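Ribulose-bisphosphate carboxylase (Alicyclobacillus acidocaldarius subsp. acidocaldarius, PDB 4NAS) belongs to the RuBisCO large-chain family, joining an N-terminal alpha-beta domain to a TIM-barrel domain that holds a calcium ion. Local coordinates at residues D117-V120 and R121-P124; L319-H322 and L323-G327; I286-G289 and Q290-L294; V244-G247 and Y248-A252. All coordinates share one frame; numbering follows the deposited sequence.

Contact 1: D117-V120 and R121-P124. With CA (calcium ion), chain L.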
ATOM      1  N   ASP B 117     -18.782  11.086 -11.357  1.00 24.42           N
ATOM      2  CA  ASP B 117     -19.308   9.895 -12.006  1.00 27.40           C
ATOM      3  C   ASP B 117     -18.378   9.358 -13.092  1.00 26.25           C
ATOM      4  O   ASP B 117     -18.185   8.148 -13.193  1.00 23.35           O
ATOM      5  CB  ASP B 117     -20.700  10.177 -12.580  1.00 25.77           C
ATOM      6  CG  ASP B 117     -21.409   8.919 -13.029  1.00 28.01           C
ATOM      7  OD1 ASP B 117     -21.693   8.033 -12.169  1.00 31.30           O
ATOM      8  OD2 ASP B 117     -21.668   8.812 -14.245  1.00 26.65           O
ATOM      9  N   GLU B 118     -17.812  10.251 -13.903  1.00 25.21           N
ATOM     10  CA  GLU B 118     -16.961   9.829 -15.016  1.00 27.64           C
ATOM     11  C   GLU B 118     -15.789   8.963 -14.533  1.00 34.41           C
ATOM     12  O   GLU B 118     -15.432   7.963 -15.165  1.00 39.02           O
ATOM     13  CB  GLU B 118     -16.434  11.041 -15.787  1.00 41.02           C
ATOM     14  CG  GLU B 118     -17.447  11.672 -16.717  1.00 59.03           C
ATOM     15  CD  GLU B 118     -17.093  13.102 -17.090  1.00 72.03           C
ATOM     16  OE1 GLU B 118     -17.571  13.571 -18.149  1.00 76.46           O
ATOM     17  OE2 GLU B 118     -16.346  13.756 -16.319  1.00 74.78           O
ATOM     18  N   LEU B 119     -15.222   9.330 -13.391  1.00 32.49           N
ATOM     19  CA  LEU B 119     -14.098   8.583 -12.822  1.00 26.27           C
ATOM     20  C   LEU B 119     -14.517   7.265 -12.134  1.00 23.08           C
ATOM     21  O   LEU B 119     -13.856   6.238 -12.302  1.00 20.60           O
ATOM     22  CB  LEU B 119     -13.294   9.457 -11.856  1.00 26.89           C
ATOM     23  CG  LEU B 119     -12.106   8.727 -11.200  1.00 30.38           C
ATOM     24  CD1 LEU B 119     -11.037   8.321 -12.225  1.00 29.81           C
ATOM     25  CD2 LEU B 119     -11.492   9.556 -10.075  1.00 29.99           C
ATOM     26  N   VAL B 120     -15.581   7.312 -11.337  1.00 20.35           N
ATOM     27  CA  VAL B 120     -16.137   6.110 -10.726  1.00 23.05           C
ATOM     28  C   VAL B 120     -16.380   5.046 -11.794  1.00 20.42           C
ATOM     29  O   VAL B 120     -16.017   3.902 -11.619  1.00 21.60           O
ATOM     30  CB  VAL B 120     -17.454   6.421  -9.973  1.00 30.45           C
ATOM     31  CG1 VAL B 120     -18.102   5.135  -9.429  1.00 21.81           C
ATOM     32  CG2 VAL B 120     -17.196   7.402  -8.842  1.00 30.85           C
ATOM     33  N   ARG B 121     -16.930   5.441 -12.940  1.00 21.14           N
ATOM     34  CA  ARG B 121     -17.233   4.445 -13.982  1.00 25.33           C
ATOM     35  C   ARG B 121     -16.035   3.825 -14.715  1.00 21.67           C
ATOM     36  O   ARG B 121     -16.198   2.869 -15.458  1.00 25.31           O
ATOM     37  CB  ARG B 121     -18.275   4.971 -14.975  1.00 34.28           C
ATOM     38  CG  ARG B 121     -19.655   5.120 -14.356  1.00 23.32           C
ATOM     39  CD  ARG B 121     -20.627   5.773 -15.338  1.00 24.99           C
ATOM     40  NE  ARG B 121     -21.958   5.941 -14.762  1.00 29.00           N
ATOM     41  CZ  ARG B 121     -22.994   5.143 -15.017  1.00 35.96           C
ATOM     42  NH1 ARG B 121     -24.176   5.384 -14.463  1.00 26.28           N
ATOM     43  NH2 ARG B 121     -22.853   4.108 -15.836  1.00 33.68           N
ATOM     44  N   GLN B 122     -14.831   4.346 -14.504  1.00 21.35           N
ATOM     45  CA  GLN B 122     -13.657   3.729 -15.105  1.00 25.45           C
ATOM     46  C   GLN B 122     -13.125   2.574 -14.243  1.00 27.40           C
ATOM     47  O   GLN B 122     -12.211   1.851 -14.645  1.00 24.78           O
ATOM     48  CB  GLN B 122     -12.559   4.775 -15.295  1.00 26.71           C
ATOM     49  CG  GLN B 122     -12.874   5.844 -16.329  1.00 31.35           C
ATOM     50  CD  GLN B 122     -11.693   6.771 -16.505  1.00 40.08           C
ATOM     51  OE1 GLN B 122     -10.661   6.368 -17.045  1.00 45.38           O
ATOM     52  NE2 GLN B 122     -11.813   8.000 -16.009  1.00 32.48           N
ATOM     53  N   PHE B 123     -13.681   2.413 -13.050  1.00 26.65           N
ATOM     54  CA  PHE B 123     -13.264   1.318 -12.177  1.00 18.38           C
ATOM     55  C   PHE B 123     -14.279   0.169 -12.320  1.00 25.02           C
ATOM     56  O   PHE B 123     -15.444   0.424 -12.654  1.00 19.01           O
ATOM     57  CB  PHE B 123     -13.195   1.807 -10.740  1.00 24.02           C
ATOM     58  CG  PHE B 123     -12.058   2.747 -10.467  1.00 27.67           C
ATOM     59  CD1 PHE B 123     -10.744   2.291 -10.468  1.00 28.47           C
ATOM     60  CD2 PHE B 123     -12.301   4.088 -10.200  1.00 25.45           C
ATOM     61  CE1 PHE B 123      -9.690   3.169 -10.201  1.00 20.81           C
ATOM     62  CE2 PHE B 123     -11.258   4.973  -9.928  1.00 21.11           C
ATOM     63  CZ  PHE B 123      -9.951   4.507  -9.926  1.00 22.88           C
ATOM     64  N   PRO B 124     -13.851  -1.097 -12.083  1.00 20.41           N
ATOM     65  CA  PRO B 124     -14.741  -2.223 -12.386  1.00 24.08           C
ATOM     66  C   PRO B 124     -15.942  -2.367 -11.456  1.00 24.34           C
ATOM     67  O   PRO B 124     -17.003  -2.745 -11.927  1.00 19.14           O
ATOM     68  CB  PRO B 124     -13.830  -3.448 -12.221  1.00 23.74           C
ATOM     69  CG  PRO B 124     -12.778  -2.993 -11.259  1.00 25.27           C
ATOM     70  CD  PRO B 124     -12.520  -1.565 -11.652  1.00 17.78           C
TER
HETATM   71 CA    CA L 504     -18.228  -3.097 -13.941  1.00 40.66          CA
HETATM   72  O   HOH W   1     -17.273  -0.866 -14.491  1.00 42.59           O
HETATM   73  O   HOH W   2     -19.182  -5.178 -12.612  1.00 32.00           O
HETATM   74  O   HOH W   3     -20.001  -2.042 -12.539  1.00 28.40           O
HETATM   75  O   HOH W   4     -20.503  -2.347 -15.507  1.00 35.15           O
HETATM   76  O   HOH W   5     -16.493  -4.493 -14.518  1.00 33.65           O

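Contact 2: L319-H322 and L323-G327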
ATOM      1  N   LEU B 319     -18.228   3.830   6.212  1.00 18.39           N
ATOM      2  CA  LEU B 319     -17.801   2.596   5.562  1.00 15.53           C
ATOM      3  C   LEU B 319     -19.002   1.884   4.980  1.00 21.51           C
ATOM      4  O   LEU B 319     -19.012   1.578   3.785  1.00 19.65           O
ATOM      5  CB  LEU B 319     -16.999   1.701   6.526  1.00 16.63           C
ATOM      6  CG  LEU B 319     -16.168   0.580   5.861  1.00 19.70           C
ATOM      7  CD1 LEU B 319     -15.048   0.103   6.754  1.00 16.06           C
ATOM      8  CD2 LEU B 319     -17.031  -0.605   5.418  1.00 15.31           C
ATOM      9  N   LEU B 320     -20.012   1.611   5.817  1.00 17.00           N
ATOM     10  CA  LEU B 320     -21.201   0.904   5.352  1.00 15.94           C
ATOM     11  C   LEU B 320     -21.889   1.651   4.211  1.00 25.37           C
ATOM     12  O   LEU B 320     -22.303   1.052   3.207  1.00 23.27           O
ATOM     13  CB  LEU B 320     -22.196   0.659   6.497  1.00 21.74           C
ATOM     14  CG  LEU B 320     -23.380  -0.240   6.088  1.00 27.98           C
ATOM     15  CD1 LEU B 320     -22.897  -1.635   5.709  1.00 18.90           C
ATOM     16  CD2 LEU B 320     -24.440  -0.332   7.188  1.00 34.87           C
ATOM     17  N   GLN B 321     -22.020   2.961   4.364  1.00 25.60           N
ATOM     18  CA  GLN B 321     -22.634   3.760   3.326  1.00 22.91           C
ATOM     19  C   GLN B 321     -21.816   3.668   2.012  1.00 18.26           C
ATOM     20  O   GLN B 321     -22.381   3.701   0.919  1.00 24.96           O
ATOM     21  CB  GLN B 321     -22.794   5.206   3.801  1.00 31.30           C
ATOM     22  CG  GLN B 321     -23.659   6.061   2.893  1.00 41.23           C
ATOM     23  CD  GLN B 321     -25.104   5.573   2.812  1.00 48.13           C
ATOM     24  OE1 GLN B 321     -25.567   4.798   3.657  1.00 55.21           O
ATOM     25  NE2 GLN B 321     -25.820   6.026   1.791  1.00 43.79           N
ATOM     26  N   HIS B 322     -20.497   3.532   2.112  1.00 17.10           N
ATOM     27  CA  HIS B 322     -19.700   3.352   0.891  1.00 23.61           C
ATOM     28  C   HIS B 322     -20.052   2.036   0.200  1.00 23.34           C
ATOM     29  O   HIS B 322     -20.176   1.967  -1.023  1.00 25.10           O
ATOM     30  CB  HIS B 322     -18.196   3.384   1.169  1.00 21.55           C
ATOM     31  CG  HIS B 322     -17.641   4.753   1.394  1.00 21.67           C
ATOM     32  ND1 HIS B 322     -17.879   5.808   0.538  1.00 25.25           N
ATOM     33  CD2 HIS B 322     -16.824   5.230   2.361  1.00 25.53           C
ATOM     34  CE1 HIS B 322     -17.260   6.884   0.990  1.00 26.51           C
ATOM     35  NE2 HIS B 322     -16.602   6.554   2.089  1.00 20.74           N
ATOM     36  N   LEU B 323     -20.208   0.990   0.996  1.00 22.01           N
ATOM     37  CA  LEU B 323     -20.532  -0.322   0.466  1.00 20.75           C
ATOM     38  C   LEU B 323     -21.934  -0.389  -0.122  1.00 21.45           C
ATOM     39  O   LEU B 323     -22.163  -1.179  -1.030  1.00 24.97           O
ATOM     40  CB  LEU B 323     -20.389  -1.394   1.566  1.00 18.10           C
ATOM     41  CG  LEU B 323     -19.039  -1.537   2.270  1.00 19.29           C
ATOM     42  CD1 LEU B 323     -19.103  -2.658   3.306  1.00 21.54           C
ATOM     43  CD2 LEU B 323     -17.935  -1.843   1.258  1.00 14.70           C
ATOM     44  N   ARG B 324     -22.863   0.430   0.380  1.00 16.72           N
ATOM     45  CA  ARG B 324     -24.280   0.291   0.034  1.00 17.50           C
ATOM     46  C   ARG B 324     -24.888   1.401  -0.813  1.00 27.14           C
ATOM     47  O   ARG B 324     -25.933   1.199  -1.418  1.00 26.54           O
ATOM     48  CB  ARG B 324     -25.118   0.162   1.289  1.00 25.52           C
ATOM     49  CG  ARG B 324     -24.814  -1.106   2.060  1.00 29.30           C
ATOM     50  CD  ARG B 324     -25.841  -1.331   3.148  1.00 25.74           C
ATOM     51  NE  ARG B 324     -25.725  -2.680   3.658  1.00 24.21           N
ATOM     52  CZ  ARG B 324     -26.383  -3.127   4.717  1.00 27.75           C
ATOM     53  NH1 ARG B 324     -27.215  -2.321   5.370  1.00 26.28           N
ATOM     54  NH2 ARG B 324     -26.211  -4.381   5.107  1.00 25.04           N
ATOM     55  N   ALA B 325     -24.240   2.559  -0.845  1.00 19.46           N
ATOM     56  CA  ALA B 325     -24.790   3.736  -1.538  1.00 32.67           C
ATOM     57  C   ALA B 325     -25.167   3.466  -2.992  1.00 29.29           C
ATOM     58  O   ALA B 325     -24.452   2.786  -3.729  1.00 30.11           O
ATOM     59  CB  ALA B 325     -23.830   4.908  -1.461  1.00 33.83           C
ATOM     60  N   GLU B 326     -26.299   4.019  -3.392  1.00 24.40           N
ATOM     61  CA  GLU B 326     -26.790   3.863  -4.743  1.00 24.07           C
ATOM     62  C   GLU B 326     -25.823   4.500  -5.711  1.00 27.74           C
ATOM     63  O   GLU B 326     -25.407   5.650  -5.541  1.00 31.48           O
ATOM     64  CB  GLU B 326     -28.172   4.508  -4.865  1.00 36.73           C
ATOM     65  CG  GLU B 326     -29.147   4.007  -3.812  1.00 52.90           C
ATOM     66  CD  GLU B 326     -29.543   2.556  -4.033  1.00 63.81           C
ATOM     67  OE1 GLU B 326     -30.037   2.239  -5.141  1.00 69.70           O
ATOM     68  OE2 GLU B 326     -29.358   1.735  -3.104  1.00 63.97           O
ATOM     69  N   GLY B 327     -25.456   3.749  -6.737  1.00 31.76           N
ATOM     70  CA  GLY B 327     -24.508   4.246  -7.713  1.00 29.63           C
ATOM     71  C   GLY B 327     -24.495   3.362  -8.935  1.00 31.86           C
ATOM     72  O   GLY B 327     -25.422   2.605  -9.162  1.00 31.87           O
TER

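Contact 3: I286-G289 and Q290-L294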
ATOM      1  N   ILE B 286     -12.394   4.961   3.687  1.00 18.95           N
ATOM      2  CA  ILE B 286     -11.919   5.077   2.324  1.00 22.28           C
ATOM      3  C   ILE B 286     -11.186   3.778   2.001  1.00 22.20           C
ATOM      4  O   ILE B 286     -11.461   3.130   0.997  1.00 15.76           O
ATOM      5  CB  ILE B 286     -10.984   6.305   2.146  1.00 15.70           C
ATOM      6  CG1 ILE B 286     -11.758   7.611   2.356  1.00 18.05           C
ATOM      7  CG2 ILE B 286     -10.244   6.274   0.759  1.00 13.03           C
ATOM      8  CD1 ILE B 286     -10.832   8.856   2.438  1.00 20.99           C
ATOM      9  N   VAL B 287     -10.287   3.388   2.894  1.00 18.91           N
ATOM     10  CA  VAL B 287      -9.414   2.220   2.678  1.00 22.13           C
ATOM     11  C   VAL B 287     -10.213   0.904   2.587  1.00 23.39           C
ATOM     12  O   VAL B 287     -10.003   0.081   1.686  1.00 15.77           O
ATOM     13  CB  VAL B 287      -8.377   2.099   3.810  1.00 17.83           C
ATOM     14  CG1 VAL B 287      -7.524   0.837   3.637  1.00 19.29           C
ATOM     15  CG2 VAL B 287      -7.476   3.344   3.871  1.00 19.86           C
ATOM     16  N   LEU B 288     -11.149   0.733   3.512  1.00 14.54           N
ATOM     17  CA  LEU B 288     -11.925  -0.508   3.593  1.00 17.21           C
ATOM     18  C   LEU B 288     -13.301  -0.407   2.971  1.00 18.68           C
ATOM     19  O   LEU B 288     -14.020  -1.402   2.889  1.00 16.30           O
ATOM     20  CB  LEU B 288     -12.064  -0.945   5.062  1.00 12.86           C
ATOM     21  CG  LEU B 288     -10.722  -1.206   5.733  1.00 18.43           C
ATOM     22  CD1 LEU B 288     -10.893  -1.519   7.217  1.00 23.46           C
ATOM     23  CD2 LEU B 288      -9.999  -2.350   5.025  1.00 19.74           C
ATOM     24  N   GLY B 289     -13.694   0.777   2.510  1.00 15.99           N
ATOM     25  CA  GLY B 289     -15.060   0.911   2.044  1.00 19.55           C
ATOM     26  C   GLY B 289     -15.162   1.362   0.605  1.00 18.24           C
ATOM     27  O   GLY B 289     -15.457   0.579  -0.310  1.00 18.30           O
ATOM     28  N   GLN B 290     -14.902   2.646   0.423  1.00 19.27           N
ATOM     29  CA  GLN B 290     -14.949   3.289  -0.881  1.00 19.11           C
ATOM     30  C   GLN B 290     -14.053   2.601  -1.904  1.00 14.10           C
ATOM     31  O   GLN B 290     -14.506   2.221  -2.979  1.00 20.48           O
ATOM     32  CB  GLN B 290     -14.533   4.754  -0.725  1.00 19.36           C
ATOM     33  CG  GLN B 290     -14.737   5.621  -1.978  1.00 20.67           C
ATOM     34  CD  GLN B 290     -14.572   7.103  -1.663  1.00 22.95           C
ATOM     35  OE1 GLN B 290     -13.797   7.476  -0.785  1.00 22.35           O
ATOM     36  NE2 GLN B 290     -15.288   7.954  -2.391  1.00 20.88           N
ATOM     37  N   LEU B 291     -12.780   2.470  -1.583  1.00 13.65           N
ATOM     38  CA  LEU B 291     -11.802   1.868  -2.488  1.00 16.18           C
ATOM     39  C   LEU B 291     -12.059   0.375  -2.764  1.00 21.07           C
ATOM     40  O   LEU B 291     -11.838  -0.108  -3.882  1.00 18.71           O
ATOM     41  CB  LEU B 291     -10.402   2.025  -1.899  1.00 19.05           C
ATOM     42  CG  LEU B 291      -9.920   3.477  -1.788  1.00 17.85           C
ATOM     43  CD1 LEU B 291      -8.439   3.527  -1.457  1.00 23.61           C
ATOM     44  CD2 LEU B 291     -10.200   4.201  -3.065  1.00 18.37           C
HETATM   45  N   MSE B 292     -12.499  -0.347  -1.735  1.00 17.16           N
HETATM   46  CA  MSE B 292     -12.831  -1.766  -1.878  1.00 20.49           C
HETATM   47  C   MSE B 292     -13.961  -2.020  -2.869  1.00 23.88           C
HETATM   48  O   MSE B 292     -13.876  -2.926  -3.695  1.00 24.84           O
HETATM   49  CB  MSE B 292     -13.223  -2.360  -0.523  1.00 19.11           C
HETATM   50  CG  MSE B 292     -12.094  -2.488   0.452  1.00 20.53           C
HETATM   51 SE   MSE B 292     -10.688  -3.612  -0.257  0.61 22.04          SE
HETATM   52  CE  MSE B 292      -9.670  -3.755   1.370  1.00 20.89           C
ATOM     53  N   ARG B 293     -15.035  -1.234  -2.772  1.00 22.56           N
ATOM     54  CA  ARG B 293     -16.153  -1.380  -3.706  1.00 23.79           C
ATOM     55  C   ARG B 293     -15.693  -1.060  -5.141  1.00 22.09           C
ATOM     56  O   ARG B 293     -16.037  -1.759  -6.107  1.00 19.06           O
ATOM     57  CB  ARG B 293     -17.347  -0.503  -3.277  1.00 15.91           C
ATOM     58  CG  ARG B 293     -18.553  -0.580  -4.199  1.00 16.48           C
ATOM     59  CD  ARG B 293     -19.718   0.210  -3.591  1.00 16.80           C
ATOM     60  NE  ARG B 293     -20.968  -0.011  -4.309  1.00 17.59           N
ATOM     61  CZ  ARG B 293     -22.101   0.632  -4.043  1.00 20.75           C
ATOM     62  NH1 ARG B 293     -23.193   0.375  -4.755  1.00 27.35           N
ATOM     63  NH2 ARG B 293     -22.127   1.554  -3.092  1.00 17.65           N
ATOM     64  N   LEU B 294     -14.883  -0.027  -5.283  1.00 19.11           N
ATOM     65  CA  LEU B 294     -14.417   0.351  -6.619  1.00 20.20           C
ATOM     66  C   LEU B 294     -13.540  -0.740  -7.222  1.00 18.89           C
ATOM     67  O   LEU B 294     -13.612  -1.020  -8.414  1.00 20.50           O
ATOM     68  CB  LEU B 294     -13.616   1.645  -6.556  1.00 18.35           C
ATOM     69  CG  LEU B 294     -14.380   2.916  -6.160  1.00 16.96           C
ATOM     70  CD1 LEU B 294     -13.416   4.136  -6.031  1.00 18.81           C
ATOM     71  CD2 LEU B 294     -15.486   3.190  -7.155  1.00 17.10           C
TER

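Contact 4: V244-G247 and Y248-A252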
ATOM      1  N   VAL B 244      -4.984  -4.862   0.239  1.00 16.15           N
ATOM      2  CA  VAL B 244      -4.000  -3.812   0.505  1.00 14.44           C
ATOM      3  C   VAL B 244      -2.560  -4.321   0.328  1.00 18.72           C
ATOM      4  O   VAL B 244      -1.678  -3.575  -0.116  1.00 18.03           O
ATOM      5  CB  VAL B 244      -4.209  -3.158   1.917  1.00 23.35           C
ATOM      6  CG1 VAL B 244      -3.125  -2.079   2.225  1.00 16.84           C
ATOM      7  CG2 VAL B 244      -5.609  -2.548   2.019  1.00 24.71           C
ATOM      8  N   ALA B 245      -2.307  -5.585   0.659  1.00 14.65           N
ATOM      9  CA  ALA B 245      -0.962  -6.128   0.475  1.00 18.18           C
ATOM     10  C   ALA B 245      -0.610  -6.170  -1.016  1.00 26.51           C
ATOM     11  O   ALA B 245       0.537  -5.889  -1.429  1.00 20.95           O
ATOM     12  CB  ALA B 245      -0.853  -7.508   1.093  1.00 18.56           C
ATOM     13  N   TYR B 246      -1.597  -6.508  -1.834  1.00 18.54           N
ATOM     14  CA  TYR B 246      -1.313  -6.699  -3.254  1.00 21.72           C
ATOM     15  C   TYR B 246      -1.410  -5.390  -4.031  1.00 27.06           C
ATOM     16  O   TYR B 246      -0.692  -5.192  -5.011  1.00 28.72           O
ATOM     17  CB  TYR B 246      -2.264  -7.718  -3.855  1.00 14.35           C
ATOM     18  CG  TYR B 246      -1.733  -9.125  -3.815  1.00 18.36           C
ATOM     19  CD1 TYR B 246      -0.614  -9.481  -4.561  1.00 24.68           C
ATOM     20  CD2 TYR B 246      -2.365 -10.108  -3.062  1.00 18.68           C
ATOM     21  CE1 TYR B 246      -0.127 -10.769  -4.543  1.00 22.62           C
ATOM     22  CE2 TYR B 246      -1.874 -11.422  -3.038  1.00 24.47           C
ATOM     23  CZ  TYR B 246      -0.758 -11.737  -3.781  1.00 21.37           C
ATOM     24  OH  TYR B 246      -0.275 -13.026  -3.798  1.00 20.59           O
ATOM     25  N   GLY B 247      -2.290  -4.498  -3.580  1.00 23.50           N
ATOM     26  CA  GLY B 247      -2.543  -3.253  -4.283  1.00 13.64           C
ATOM     27  C   GLY B 247      -3.888  -3.232  -4.972  1.00 13.94           C
ATOM     28  O   GLY B 247      -4.312  -4.245  -5.526  1.00 17.25           O
ATOM     29  N   TYR B 248      -4.549  -2.072  -5.015  1.00 19.67           N
ATOM     30  CA  TYR B 248      -5.924  -2.042  -5.515  1.00 16.93           C
ATOM     31  C   TYR B 248      -6.036  -2.308  -7.014  1.00 21.07           C
ATOM     32  O   TYR B 248      -7.027  -2.899  -7.481  1.00 17.49           O
ATOM     33  CB  TYR B 248      -6.648  -0.731  -5.151  1.00 16.19           C
ATOM     34  CG  TYR B 248      -6.877  -0.492  -3.675  1.00 14.61           C
ATOM     35  CD1 TYR B 248      -8.038  -0.951  -3.042  1.00 14.64           C
ATOM     36  CD2 TYR B 248      -5.962   0.222  -2.921  1.00 22.12           C
ATOM     37  CE1 TYR B 248      -8.257  -0.735  -1.698  1.00 14.88           C
ATOM     38  CE2 TYR B 248      -6.172   0.441  -1.562  1.00 23.76           C
ATOM     39  CZ  TYR B 248      -7.328  -0.024  -0.963  1.00 23.47           C
ATOM     40  OH  TYR B 248      -7.538   0.200   0.381  1.00 21.90           O
ATOM     41  N   ASP B 249      -5.047  -1.845  -7.772  1.00 17.17           N
ATOM     42  CA  ASP B 249      -5.056  -2.054  -9.218  1.00 22.75           C
ATOM     43  C   ASP B 249      -4.908  -3.515  -9.571  1.00 25.29           C
ATOM     44  O   ASP B 249      -5.466  -3.949 -10.577  1.00 20.02           O
ATOM     45  CB  ASP B 249      -3.967  -1.250  -9.916  1.00 18.16           C
ATOM     46  CG  ASP B 249      -4.318   0.214 -10.031  1.00 18.71           C
ATOM     47  OD1 ASP B 249      -5.465   0.520 -10.429  1.00 22.98           O
ATOM     48  OD2 ASP B 249      -3.461   1.052  -9.684  1.00 25.05           O
ATOM     49  N   VAL B 250      -4.126  -4.246  -8.769  1.00 21.21           N
ATOM     50  CA  VAL B 250      -3.970  -5.679  -8.940  1.00 25.70           C
ATOM     51  C   VAL B 250      -5.324  -6.350  -8.818  1.00 28.43           C
ATOM     52  O   VAL B 250      -5.724  -7.121  -9.702  1.00 25.54           O
ATOM     53  CB  VAL B 250      -3.029  -6.311  -7.877  1.00 22.56           C
ATOM     54  CG1 VAL B 250      -3.275  -7.803  -7.789  1.00 26.31           C
ATOM     55  CG2 VAL B 250      -1.582  -6.075  -8.217  1.00 18.70           C
ATOM     56  N   VAL B 251      -6.025  -6.061  -7.718  1.00 18.10           N
ATOM     57  CA  VAL B 251      -7.372  -6.592  -7.492  1.00 19.61           C
ATOM     58  C   VAL B 251      -8.384  -6.138  -8.541  1.00 22.24           C
ATOM     59  O   VAL B 251      -9.267  -6.914  -8.928  1.00 19.75           O
ATOM     60  CB  VAL B 251      -7.869  -6.267  -6.045  1.00 17.46           C
ATOM     61  CG1 VAL B 251      -9.248  -6.857  -5.788  1.00 22.36           C
ATOM     62  CG2 VAL B 251      -6.866  -6.830  -5.042  1.00 18.58           C
ATOM     63  N   ALA B 252      -8.248  -4.900  -9.023  1.00 18.76           N
ATOM     64  CA  ALA B 252      -9.144  -4.379 -10.071  1.00 22.30           C
ATOM     65  C   ALA B 252      -9.158  -5.243 -11.325  1.00 18.86           C
ATOM     66  O   ALA B 252     -10.227  -5.486 -11.915  1.00 19.60           O
ATOM     67  CB  ALA B 252      -8.786  -2.928 -10.441  1.00 17.73           C
TER

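Contact 1: D117-V120 and R121-P124
Arg-121 reaches back along the helix to Asp-117 and forms a salt bridge through NE. Its chain is extended from CG to NE and brings CD as well as NE against the carboxylate. The two flat groups do not lie coplanar but stand 69° apart; NE meets OD2 at 2.9 Å on its syn side, with OD2 tilted 24° from the guanidinium plane, while the bond from NE to OD1 is longer and weak. Two residues along, Leu-119 and Phe-123 meet obliquely, the leucine CG lying 4.1 Å from ring atom CE2, with Phe-91 also against the ring. Helix 117-120 runs out here into a type I beta turn from Val-120 to Phe-123, between strand 108-114 of the N-terminal sheet and helix 129-137. Arg-121 N still bonds to Asp-117 O at 3.0 Å, whereas Gln-122 N and Phe-123 N bond to carbonyls only three residues back, Leu-119 O and Val-120 O, each at 3.1 Å. His-329 NE2 bonds to Val-120 O as well. Beyond the turn, Pro-124 O binds a calcium ion at 2.4 Å, five waters complete its modelled shell, and one of them donates to Phe-123 O at 2.9 Å.

Contact 2: L319-H322 and L323-G327
Near the end of helix 313-324 Leu-323 N bonds to Leu-319 O at 3.1 Å in the carbonyl plane, but the hydrogen bonding weakens at Arg-324, whose N has only weak bonds to Leu-320 O and Gln-321 O, and Ala-325 N, on the first residue to leave helical angles, still reaches Gln-321 O at 2.8 Å. On the buried side Leu-319 and Leu-323 meet through methyl branches, CD2 of Leu-319 lying 3.6 Å from CD1 of Leu-323, and both rest on Phe-302 of strand 299-303. On the next flank Leu-320 and Arg-324 run across each other. With CG anti to its backbone nitrogen (chi1 -173°), Leu-320 is carried forward along the helix, and its CD1 covers one face of the guanidinium near the rim, 3.6 Å from NE, while CD2 comes 3.9 Å from NH1. The arginine chain is stretched out beneath this branch, and Pro-334 of strand 333-337 touches both residues. Helix 313-324 is the crossover helix of the beta-alpha-beta unit between those two strands, one of the repeating steps of the TIM barrel. His-322 points elsewhere, toward helix 284-295, and bonds through NE2 to Asp-285 OD2. The chemistry divides Arg-324 in two: its methylene arm and one guanidinium face are given to leucine, while NH2 goes to Phe-352 O at the end of helix 345-352, where the positive charge probably suits the electronegative helix terminus.

Contact 3: I286-G289 and Q290-L294
The carboxamide of Gln-290 lies beside Ile-286 with both chains pointing the same way; OE1 comes 3.7 Å from CG1 of the isoleucine, and NE2 donates a hydrogen bond to Leu-113 O. The glutamine chain, extended beyond CG, sets the amide alongside the aliphatic branch. The other flat group, the guanidinium of Arg-293, leads away from this turn and gives its N-H groups to the carbonyls of Ala-325, His-322, Lys-330 and His-329. Helix 284-295 belongs to the TIM barrel, lying between strands 264-267 and 299-303 in sequence, and it carries a wider pi-type turn here: Leu-291 N passes over the usual acceptor and bonds to Ile-286 O, five residues back, at 3.0 Å. Gly-289, with phi -122° and psi -75°, takes up the bulge, after which Arg-293 N resumes the alpha pattern with Gly-289 O at 3.1 Å. Ile-286 CG2 meets Leu-291 CG at 3.8 Å where these chains cross. Leu-288 and the selenomethionine at Met-292 lie side by side, the bend at chi2 (-59°) folding CE back to 3.9 Å from Leu-288 CD2; CG of Met-292 sits 3.3 Å from Leu-288 O.

Contact 4: V244-G247 and Y248-A252
Tyr-246 and Val-250 pack across a glycine junction between two short barrel-domain helices, 243-246 and 248-256, which follow strand 238-242 of the TIM barrel. Gly-247 both ends the first helix, leaving it with a positive phi of 108°, and takes the N-cap position of the second; its carbonyl accepts a nearly straight but weak bond from Val-251 N at 3.3 Å (170°). The close side of the contact is that of Val-250. Its CB points toward the preceding segment and sits 3.4 Å from Gly-247 O, and CG1 meets CB of Tyr-246 at 4.1 Å, obliquely to the ring. Leu-224 and Val-221 of helix 221-233 back this group, and Val-250 of the second subunit packs on Val-250 at the dimer interface. The Val-244 side is looser: partly exposed Val-244 approaches only the far end of the Tyr-248 ring, CG2 standing 3.7 Å from OH and 4.3 Å from CZ. Helix 284-295 packs on that ring, and Val-287 O bonds its hydroxyl. A glycerol, probably from the crystallisation liquor, lies about 3 Å from Gly-247 between nearest atoms. Back on the tight side, Val-250 CG2, anti to its own carbonyl carbon, comes to 3.4 Å from Tyr-246 O.

Contact 3 is the middle piece, touching each of the other three. Its centre lies 9 Å from that of contact 2, where Arg-293 NH2 bonds to Ala-325 O (2.7 Å) and His-322 O (2.9 Å), tying two neighbouring barrel helices. Toward contact 4, 11 Å away between centres, Val-287 O and Tyr-248 OH are hydrogen-bonded at 2.8 Å. Contact 1 joins both through Pro-124, whose CD meets Leu-294 O and whose CG meets Ala-252 O. Contacts 2 and 4 do not touch, being 20 Å apart between centres. The calcium ion at Pro-124 is about 10 Å from the Arg-293 side chain and is separate from the metal site of carboxylated Lys-176, Asp-178 and Glu-179.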